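Local atomic coordinates of aldehyde dehydrogenase (Trypanosoma brucei, PDB entry 5NNO), a protein that probably oxidises aldehydes to carboxylic acids using NAD+, and binds both NAD and a benzoxaborole-bearing benzaldehyde. Residues Gly225-Val230 against Pro360-Glu365; Gln323-Phe328 against Phe367-Pro372; Ala107-Glu112 against Met460-Leu465. All coordinates share one frame; numbering follows the deposited sequence.

Overall arrangement
Contacts 1 and 2 are two adjoining parts of the NAD-binding region, whereas contact 3 belongs to a remote oligomerisation arm. The centres of contacts 1 and 2 lie 11 Å apart, their segments alternate along the chain, and both touch NAD, contact 1 through E365 and contact 2 through F367. They also meet directly: R324 NH2 of contact 2 lies 2.6 Å from E365 O of contact 1, a probable hydrogen bond, and the F328 ring packs on P360 and V361. Contact 3 is centred 52 Å from contact 1 and 61 Å from contact 2, on the opposite side of the chain's centre. Its segments nonetheless enclose both in sequence.

Contact 1: Gly225-Val230 against Pro360-Glu365; sequences GGKSPV and PVMQEE. With NAD (nicotinamide-adenine-dinucleotide), chain C.
The loop leading into strand 229-232 passes beside the loop 360-365, with the CA atoms of K227 and E365 5.2 Å apart. One side carries the glycine pair and lysine that follow E223, the predicted active-site glutamate; the other carries the glutamate of the EIFGP sequence typical of aldehyde dehydrogenases. E365 grips the nicotinamide ribose with both carboxylate oxygens: OE1 accepts a bond from NAD O3D at 2.7 Å, and OE2 accepts one from NAD O2D at 2.9 Å. Its CG stands opposite the backbone N (chi1 -174°) and the chain continues straight, which carries the carboxylate past G226 to the sugar. A weak hydrogen bond from G226 N, 3.0 Å from E365 OE1, steadies the same oxygen from the protein side. The head of this glutamate therefore lies between backbone and cofactor, and the E365 side chain is near that of S259, a changed residue at the predicted active-site position. At the other end of the contact K227 bonds the loop through its ammonium. Its chain runs alongside the E364-E365 backbone, CG being 3.8 Å from E365 CA, and then bends at chi3 (70°) and chi4 so that NZ dips into the turn of 360-364. A salt bridge to D263 gives the buried ammonium a further partner, while M362 SD lies 4.1 Å from K227 CE. Two carbonyls of the turn also receive the ammonium group: V361 O is 3.1 Å from K227 NZ, and E364 O, 2.8 Å from K227 NZ, is approached from above its carbonyl plane.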
# COMPACT_ATOMS: atom_id res chain seq x y z
N GLY A 225 -13.95 4.24 8.59
CA GLY A 225 -14.28 4.96 9.80
C GLY A 225 -13.93 4.27 11.09
O GLY A 225 -13.01 3.46 11.17
N GLY A 226 -14.73 4.59 12.10
CA GLY A 226 -14.44 4.32 13.49
C GLY A 226 -14.88 5.51 14.32
O GLY A 226 -15.51 6.45 13.83
N LYS A 227 -14.54 5.48 15.60
CA LYS A 227 -15.03 6.48 16.53
C LYS A 227 -13.93 7.46 16.86
O LYS A 227 -13.14 7.21 17.74
CB LYS A 227 -15.56 5.79 17.78
CG LYS A 227 -16.65 4.76 17.50
CD LYS A 227 -16.93 3.90 18.72
CE LYS A 227 -17.61 4.69 19.83
NZ LYS A 227 -18.94 5.22 19.45
N SER A 228 -13.90 8.58 16.13
CA SER A 228 -12.90 9.61 16.34
C SER A 228 -13.04 10.32 17.71
O SER A 228 -13.98 11.11 17.90
CB SER A 228 -12.97 10.65 15.22
OG SER A 228 -12.74 10.07 13.95
N PRO A 229 -12.11 10.05 18.65
CA PRO A 229 -12.26 10.66 19.98
C PRO A 229 -11.88 12.14 20.01
O PRO A 229 -11.06 12.57 19.19
CB PRO A 229 -11.28 9.88 20.88
CG PRO A 229 -10.69 8.79 20.01
CD PRO A 229 -10.88 9.23 18.58
N VAL A 230 -12.49 12.88 20.94
CA VAL A 230 -12.02 14.22 21.32
C VAL A 230 -11.64 14.23 22.81
O VAL A 230 -12.47 14.03 23.69
CB VAL A 230 -13.08 15.30 21.09
CG1 VAL A 230 -12.54 16.66 21.46
CG2 VAL A 230 -13.53 15.34 19.65
N PRO A 360 -24.13 -0.16 22.95
CA PRO A 360 -23.86 0.04 21.52
C PRO A 360 -23.46 1.45 21.06
O PRO A 360 -22.61 1.56 20.16
CB PRO A 360 -25.20 -0.37 20.88
CG PRO A 360 -25.68 -1.48 21.73
CD PRO A 360 -25.20 -1.16 23.14
N VAL A 361 -24.02 2.51 21.65
CA VAL A 361 -23.64 3.91 21.36
C VAL A 361 -22.17 4.19 21.52
O VAL A 361 -21.65 5.10 20.86
CB VAL A 361 -24.43 4.97 22.21
CG1 VAL A 361 -24.01 5.02 23.66
CG2 VAL A 361 -24.29 6.37 21.62
N MET A 362 -21.52 3.46 22.43
CA MET A 362 -20.08 3.60 22.66
C MET A 362 -19.21 2.41 22.18
O MET A 362 -18.03 2.33 22.55
CB MET A 362 -19.83 3.95 24.13
CG MET A 362 -19.85 5.43 24.39
SD MET A 362 -18.63 6.34 23.43
CE MET A 362 -17.11 5.84 24.25
N GLN A 363 -19.78 1.53 21.35
CA GLN A 363 -19.08 0.40 20.74
C GLN A 363 -18.95 0.52 19.20
O GLN A 363 -17.94 0.09 18.63
CB GLN A 363 -19.82 -0.90 21.07
CG GLN A 363 -19.57 -1.47 22.45
CD GLN A 363 -18.10 -1.75 22.70
OE1 GLN A 363 -17.49 -2.63 22.05
NE2 GLN A 363 -17.49 -0.97 23.62
N GLU A 364 -19.97 1.07 18.56
CA GLU A 364 -20.04 1.22 17.11
C GLU A 364 -19.96 2.69 16.73
O GLU A 364 -20.26 3.59 17.56
CB GLU A 364 -21.38 0.68 16.60
CG GLU A 364 -21.98 -0.49 17.36
CD GLU A 364 -23.40 -0.79 16.89
OE1 GLU A 364 -23.73 -0.42 15.73
OE2 GLU A 364 -24.20 -1.41 17.64
N GLU A 365 -19.59 2.94 15.47
CA GLU A 365 -19.51 4.32 14.97
C GLU A 365 -20.90 4.94 14.91
O GLU A 365 -21.84 4.30 14.42
CB GLU A 365 -18.85 4.38 13.59
CG GLU A 365 -18.63 5.81 13.10
CD GLU A 365 -18.01 5.89 11.72
OE1 GLU A 365 -17.62 4.83 11.17
OE2 GLU A 365 -17.91 7.04 11.20
PA NAD C . -21.97 2.50 2.12
O1A NAD C . -22.59 1.29 2.80
O2A NAD C . -22.81 3.52 1.36
O5B NAD C . -20.84 1.93 1.12
C5B NAD C . -20.14 2.75 0.17
C4B NAD C . -20.17 2.13 -1.23
O4B NAD C . -20.13 0.70 -1.13
C3B NAD C . -21.40 2.50 -2.06
O3B NAD C . -21.02 2.99 -3.36
C2B NAD C . -22.20 1.22 -2.19
O2B NAD C . -22.81 1.10 -3.48
C1B NAD C . -21.14 0.14 -1.96
N9A NAD C . -21.66 -1.12 -1.37
C8A NAD C . -22.57 -1.29 -0.38
N7A NAD C . -22.78 -2.62 -0.15
C5A NAD C . -22.00 -3.31 -1.01
C6A NAD C . -21.71 -4.72 -1.33
N6A NAD C . -22.34 -5.69 -0.65
N1A NAD C . -20.83 -5.02 -2.30
C2A NAD C . -20.20 -4.06 -3.00
N3A NAD C . -20.40 -2.75 -2.77
C4A NAD C . -21.27 -2.32 -1.81
O3 NAD C . -21.17 3.29 3.27
PN NAD C . -21.98 3.76 4.58
O1N NAD C . -22.20 2.57 5.49
O2N NAD C . -23.19 4.54 4.16
O5D NAD C . -20.86 4.70 5.26
C5D NAD C . -19.97 3.98 6.11
C4D NAD C . -18.68 4.68 6.44
O4D NAD C . -18.07 5.44 5.40
C3D NAD C . -18.87 5.64 7.58
O3D NAD C . -18.81 4.89 8.79
C2D NAD C . -17.73 6.61 7.39
O2D NAD C . -16.87 6.58 8.52
C1D NAD C . -17.05 6.15 6.09
N1N NAD C . -16.52 7.30 5.35
C2N NAD C . -15.19 7.50 5.27
C3N NAD C . -14.67 8.61 4.59
C7N NAD C . -13.20 8.88 4.47
O7N NAD C . -12.80 9.46 3.47
N7N NAD C . -12.35 8.50 5.42
C4N NAD C . -15.56 9.51 4.01
C5N NAD C . -16.92 9.28 4.10
C6N NAD C . -17.38 8.16 4.79

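Contact 2: Gln323-Phe328 against Phe367-Pro372; sequences QRLMEF and FGPILP. With NAD (nicotinamide-adenine-dinucleotide), chain C.
The EIFGP motif of the aldehyde dehydrogenase family leads here into strand 370-376 of the larger sheet, and its F367-I370 portion is backed by L325 of helix 319-327 and F328 close by. No hydrogen bond joins the two segments; the contact is apolar packing beside a loop whose F367 touches NAD. L325 supplies most of it. With CG opposite its own carbonyl carbon (chi1 -72°), both methyls of the leucine fork rest against G368 CA, L325 CD1 at 3.8 Å and CD2 nearly as close. The CD1 methyl also meets the proline ring at P369 CD, 4.0 Å away, the two side chains crossing at about a right angle. L325 and I370 instead slide past each other in opposite directions, bringing L325 CD2 to 4.1 Å from I370 CG1, while that CG1 packs against L325 O at 3.6 Å. F328 adds a lighter touch through its CB, which faces I370 CG2. Within 323-328 the edge of the F328 ring is directed at the R324 guanidinium, F328 CZ standing over the centre of one face, and R324 NH1 donates to the carbonyl of I366, tying the helix to the residue just before the motif's phenylalanine. On the strand side K251 NZ holds I370 O. F367 adopts a left-handed backbone conformation (phi 57°) and turns its ring away from the helix, toward the nicotinamide ribose. One ring face lies beneath the sugar, NAD C3D standing 3.8 Å above its plane but offset toward the rim, and F367 CE1 comes within 3.7 Å of NAD C2D.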
# COMPACT_ATOMS: atom_id res chain seq x y z
N GLN A 323 -33.74 5.56 13.43
CA GLN A 323 -34.15 4.72 14.56
C GLN A 323 -32.99 4.20 15.39
O GLN A 323 -33.05 4.20 16.61
CB GLN A 323 -34.98 3.53 14.08
CG GLN A 323 -36.36 3.91 13.55
CD GLN A 323 -36.91 2.94 12.52
OE1 GLN A 323 -36.53 1.75 12.47
NE2 GLN A 323 -37.82 3.45 11.69
N ARG A 324 -31.94 3.75 14.70
CA ARG A 324 -30.68 3.36 15.34
C ARG A 324 -30.14 4.48 16.24
O ARG A 324 -29.70 4.23 17.36
CB ARG A 324 -29.65 2.98 14.26
CG ARG A 324 -28.27 2.57 14.78
CD ARG A 324 -27.37 2.10 13.65
NE ARG A 324 -25.97 1.97 14.12
CZ ARG A 324 -25.10 2.98 14.22
NH1 ARG A 324 -25.42 4.23 13.88
NH2 ARG A 324 -23.88 2.73 14.67
N LEU A 325 -30.18 5.71 15.73
CA LEU A 325 -29.67 6.87 16.45
C LEU A 325 -30.59 7.29 17.62
O LEU A 325 -30.10 7.80 18.63
CB LEU A 325 -29.41 8.02 15.48
CG LEU A 325 -28.19 7.80 14.57
CD1 LEU A 325 -28.16 8.76 13.38
CD2 LEU A 325 -26.87 7.89 15.32
N MET A 326 -31.90 7.07 17.48
CA MET A 326 -32.86 7.31 18.58
C MET A 326 -32.77 6.26 19.70
O MET A 326 -33.14 6.55 20.83
CB MET A 326 -34.30 7.40 18.05
CG MET A 326 -34.56 8.54 17.08
SD MET A 326 -34.30 10.19 17.73
CE MET A 326 -35.50 10.20 19.05
N GLU A 327 -32.30 5.05 19.39
CA GLU A 327 -32.06 4.00 20.39
C GLU A 327 -30.77 4.21 21.19
O GLU A 327 -30.66 3.78 22.34
CB GLU A 327 -32.01 2.61 19.74
CG GLU A 327 -33.26 2.22 18.95
CD GLU A 327 -34.28 1.50 19.80
OE1 GLU A 327 -35.03 2.21 20.52
OE2 GLU A 327 -34.32 0.24 19.74
N PHE A 328 -29.78 4.85 20.56
CA PHE A 328 -28.58 5.31 21.28
C PHE A 328 -28.86 6.32 22.40
O PHE A 328 -28.07 6.42 23.34
CB PHE A 328 -27.56 5.93 20.32
CG PHE A 328 -26.87 4.95 19.39
CD1 PHE A 328 -26.71 3.58 19.71
CD2 PHE A 328 -26.33 5.41 18.19
CE1 PHE A 328 -26.06 2.72 18.85
CE2 PHE A 328 -25.66 4.54 17.33
CZ PHE A 328 -25.52 3.20 17.67
N PHE A 367 -22.03 8.14 13.61
CA PHE A 367 -22.29 8.66 12.27
C PHE A 367 -23.64 9.39 12.24
O PHE A 367 -24.50 9.17 11.39
CB PHE A 367 -22.16 7.53 11.21
CG PHE A 367 -21.74 8.03 9.86
CD1 PHE A 367 -20.54 8.70 9.70
CD2 PHE A 367 -22.57 7.87 8.75
CE1 PHE A 367 -20.16 9.20 8.47
CE2 PHE A 367 -22.19 8.36 7.51
CZ PHE A 367 -20.98 9.02 7.37
N GLY A 368 -23.78 10.28 13.21
CA GLY A 368 -25.06 10.92 13.50
C GLY A 368 -24.89 12.00 14.56
O GLY A 368 -23.77 12.26 15.01
N PRO A 369 -25.98 12.64 14.98
CA PRO A 369 -25.86 13.81 15.84
C PRO A 369 -25.68 13.52 17.36
O PRO A 369 -25.50 14.44 18.14
CB PRO A 369 -27.17 14.56 15.57
CG PRO A 369 -27.81 13.85 14.40
CD PRO A 369 -27.37 12.45 14.55
N ILE A 370 -25.68 12.24 17.75
CA ILE A 370 -25.46 11.78 19.13
C ILE A 370 -23.98 11.97 19.54
O ILE A 370 -23.09 11.44 18.87
CB ILE A 370 -25.85 10.28 19.24
CG1 ILE A 370 -27.30 10.01 18.77
CG2 ILE A 370 -25.67 9.73 20.65
CD1 ILE A 370 -28.37 10.88 19.44
N LEU A 371 -23.73 12.67 20.64
CA LEU A 371 -22.37 12.88 21.17
C LEU A 371 -22.28 12.47 22.65
O LEU A 371 -22.68 13.25 23.54
CB LEU A 371 -21.93 14.34 20.99
CG LEU A 371 -20.48 14.75 21.31
CD1 LEU A 371 -19.46 14.19 20.33
CD2 LEU A 371 -20.37 16.28 21.32
N PRO A 372 -21.76 11.25 22.93
CA PRO A 372 -21.50 10.87 24.33
C PRO A 372 -20.33 11.65 24.94
O PRO A 372 -19.40 12.01 24.21
CB PRO A 372 -21.14 9.38 24.22
CG PRO A 372 -21.85 8.91 22.98
CD PRO A 372 -21.73 10.07 22.04
PA NAD C . -21.97 2.50 2.12
O1A NAD C . -22.59 1.29 2.80
O2A NAD C . -22.81 3.52 1.36
O5B NAD C . -20.84 1.93 1.12
C5B NAD C . -20.14 2.75 0.17
C4B NAD C . -20.17 2.13 -1.23
O4B NAD C . -20.13 0.70 -1.13
C3B NAD C . -21.40 2.50 -2.06
O3B NAD C . -21.02 2.99 -3.36
C2B NAD C . -22.20 1.22 -2.19
O2B NAD C . -22.81 1.10 -3.48
C1B NAD C . -21.14 0.14 -1.96
N9A NAD C . -21.66 -1.12 -1.37
C8A NAD C . -22.57 -1.29 -0.38
N7A NAD C . -22.78 -2.62 -0.15
C5A NAD C . -22.00 -3.31 -1.01
C6A NAD C . -21.71 -4.72 -1.33
N6A NAD C . -22.34 -5.69 -0.65
N1A NAD C . -20.83 -5.02 -2.30
C2A NAD C . -20.20 -4.06 -3.00
N3A NAD C . -20.40 -2.75 -2.77
C4A NAD C . -21.27 -2.32 -1.81
O3 NAD C . -21.17 3.29 3.27
PN NAD C . -21.98 3.76 4.58
O1N NAD C . -22.20 2.57 5.49
O2N NAD C . -23.19 4.54 4.16
O5D NAD C . -20.86 4.70 5.26
C5D NAD C . -19.97 3.98 6.11
C4D NAD C . -18.68 4.68 6.44
O4D NAD C . -18.07 5.44 5.40
C3D NAD C . -18.87 5.64 7.58
O3D NAD C . -18.81 4.89 8.79
C2D NAD C . -17.73 6.61 7.39
O2D NAD C . -16.87 6.58 8.52
C1D NAD C . -17.05 6.15 6.09
N1N NAD C . -16.52 7.30 5.35
C2N NAD C . -15.19 7.50 5.27
C3N NAD C . -14.67 8.61 4.59
C7N NAD C . -13.20 8.88 4.47
O7N NAD C . -12.80 9.46 3.47
N7N NAD C . -12.35 8.50 5.42
C4N NAD C . -15.56 9.51 4.01
C5N NAD C . -16.92 9.28 4.10
C6N NAD C . -17.38 8.16 4.79

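Contact 3: Ala107-Glu112 against Met460-Leu465; sequences ALDDCE and MRRGFL
D110 O takes the amide hydrogen of R461 in a bond of 2.8 Å from R461 N, nearly straight at 164°, and the return bond from D110 N to R461 O measures 3.2 Å. Together they define an antiparallel hydrogen-bonded pair, followed by the non-hydrogen-bonded pair C111-M460, and so illustrate how distant parts of a chain can be stitched into one sheet. The side chains alternate accordingly. On the face of D110 and R461 the two lie side by side and point the same way, the arginine extended from CG to NE. R461 NH1 bonds to D110 OD2 at 3.2 Å, with the oxygen in the guanidinium plane but the nitrogen above the carboxylate plane. E112 extends this into a salt-bridge network, though its OE1 is a long 3.6 Å from R461 NH2 and is also bonded to Q114. The other oxygen of D110 is paired with K99. On the face of C111 and M460, C111 SG rests 3.8 Å from M460 CG. On the other side of the D110-R461 pair, D109 and R462 form a second salt bridge: R462 NH1 sits 3.0 Å from D109 OD1, with a weak hydrogen bond to D109 OD2, the two flat groups being 77° apart. A bend at chi3 (33°) swings the arginine head back to the aspartate, and R462 NH2 goes on to S467. These strand ends belong to the outlying arm formed by strands 110-124 and 454-461, an oligomerisation element as in related aldehyde dehydrogenases. M460 and R461 pair in parallel with a strand of the second subunit, and N420 of that subunit bonds to R462 O, so that the strand 454-461 is flanked by strand 110-124 of its own chain and by a neighbouring subunit's strand.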
# COMPACT_ATOMS: atom_id res chain seq x y z
N ALA A 107 26.37 3.08 -5.10
CA ALA A 107 26.68 4.51 -5.16
C ALA A 107 27.68 4.91 -6.25
O ALA A 107 27.86 6.09 -6.51
CB ALA A 107 27.19 4.98 -3.81
N LEU A 108 28.34 3.93 -6.86
CA LEU A 108 29.17 4.19 -8.05
C LEU A 108 28.34 4.28 -9.33
O LEU A 108 28.85 4.72 -10.37
CB LEU A 108 30.23 3.10 -8.21
CG LEU A 108 31.25 3.03 -7.08
CD1 LEU A 108 31.94 1.67 -7.11
CD2 LEU A 108 32.24 4.20 -7.15
N ASP A 109 27.09 3.83 -9.26
CA ASP A 109 26.23 3.70 -10.44
C ASP A 109 25.34 4.95 -10.55
O ASP A 109 25.43 5.84 -9.71
CB ASP A 109 25.41 2.41 -10.32
CG ASP A 109 26.30 1.15 -10.15
OD1 ASP A 109 27.38 1.07 -10.80
OD2 ASP A 109 25.93 0.23 -9.38
N ASP A 110 24.52 5.02 -11.60
CA ASP A 110 23.53 6.10 -11.79
C ASP A 110 22.18 5.49 -11.53
O ASP A 110 21.74 4.63 -12.27
CB ASP A 110 23.58 6.68 -13.21
CG ASP A 110 22.35 7.55 -13.56
OD1 ASP A 110 21.70 8.09 -12.64
OD2 ASP A 110 22.04 7.66 -14.78
N CYS A 111 21.51 5.95 -10.48
CA CYS A 111 20.27 5.35 -10.02
C CYS A 111 19.14 6.37 -9.99
O CYS A 111 19.38 7.57 -9.88
CB CYS A 111 20.50 4.69 -8.67
SG CYS A 111 21.63 3.26 -8.84
N GLU A 112 17.90 5.89 -10.11
CA GLU A 112 16.74 6.77 -10.31
C GLU A 112 15.41 6.10 -9.92
O GLU A 112 15.20 4.90 -10.14
CB GLU A 112 16.67 7.17 -11.78
CG GLU A 112 16.44 8.64 -12.05
CD GLU A 112 16.25 8.93 -13.54
OE1 GLU A 112 15.44 8.23 -14.18
OE2 GLU A 112 16.91 9.86 -14.06
N MET A 460 18.35 1.40 -12.50
CA MET A 460 19.80 1.45 -12.25
C MET A 460 20.48 1.43 -13.61
O MET A 460 20.18 0.58 -14.45
CB MET A 460 20.25 0.25 -11.39
CG MET A 460 21.76 0.18 -11.10
SD MET A 460 22.42 -1.28 -10.22
CE MET A 460 22.09 -0.81 -8.53
N ARG A 461 21.43 2.34 -13.81
CA ARG A 461 22.25 2.34 -15.03
C ARG A 461 23.68 2.01 -14.63
O ARG A 461 24.23 2.63 -13.74
CB ARG A 461 22.15 3.68 -15.78
CG ARG A 461 20.69 4.14 -16.03
CD ARG A 461 20.49 5.04 -17.24
NE ARG A 461 19.08 5.41 -17.39
CZ ARG A 461 18.45 6.41 -16.73
NH1 ARG A 461 19.09 7.21 -15.86
NH2 ARG A 461 17.15 6.63 -16.93
N ARG A 462 24.24 0.98 -15.28
CA ARG A 462 25.65 0.61 -15.15
C ARG A 462 26.35 0.69 -16.49
O ARG A 462 25.70 0.67 -17.54
CB ARG A 462 25.81 -0.81 -14.64
CG ARG A 462 25.08 -1.08 -13.34
CD ARG A 462 25.58 -2.31 -12.62
NE ARG A 462 27.02 -2.55 -12.81
CZ ARG A 462 27.99 -2.35 -11.92
NH1 ARG A 462 27.72 -1.90 -10.70
NH2 ARG A 462 29.25 -2.58 -12.25
N GLY A 463 27.68 0.76 -16.44
CA GLY A 463 28.55 0.69 -17.62
C GLY A 463 29.09 -0.72 -17.76
O GLY A 463 28.78 -1.59 -16.95
N PHE A 464 29.93 -0.93 -18.77
CA PHE A 464 30.54 -2.26 -18.99
C PHE A 464 31.94 -2.44 -18.37
O PHE A 464 32.55 -3.49 -18.54
CB PHE A 464 30.57 -2.58 -20.49
CG PHE A 464 29.22 -2.97 -21.06
CD1 PHE A 464 28.61 -4.16 -20.68
CD2 PHE A 464 28.58 -2.15 -22.00
CE1 PHE A 464 27.38 -4.53 -21.22
CE2 PHE A 464 27.35 -2.52 -22.53
CZ PHE A 464 26.75 -3.71 -22.14
N LEU A 465 32.41 -1.46 -17.59
CA LEU A 465 33.78 -1.44 -17.05
C LEU A 465 33.84 -2.15 -15.68
O LEU A 465 32.80 -2.44 -15.07
CB LEU A 465 34.26 0.01 -16.91
CG LEU A 465 34.11 1.06 -18.03
CD1 LEU A 465 35.28 1.02 -19.02
CD2 LEU A 465 32.78 1.11 -18.79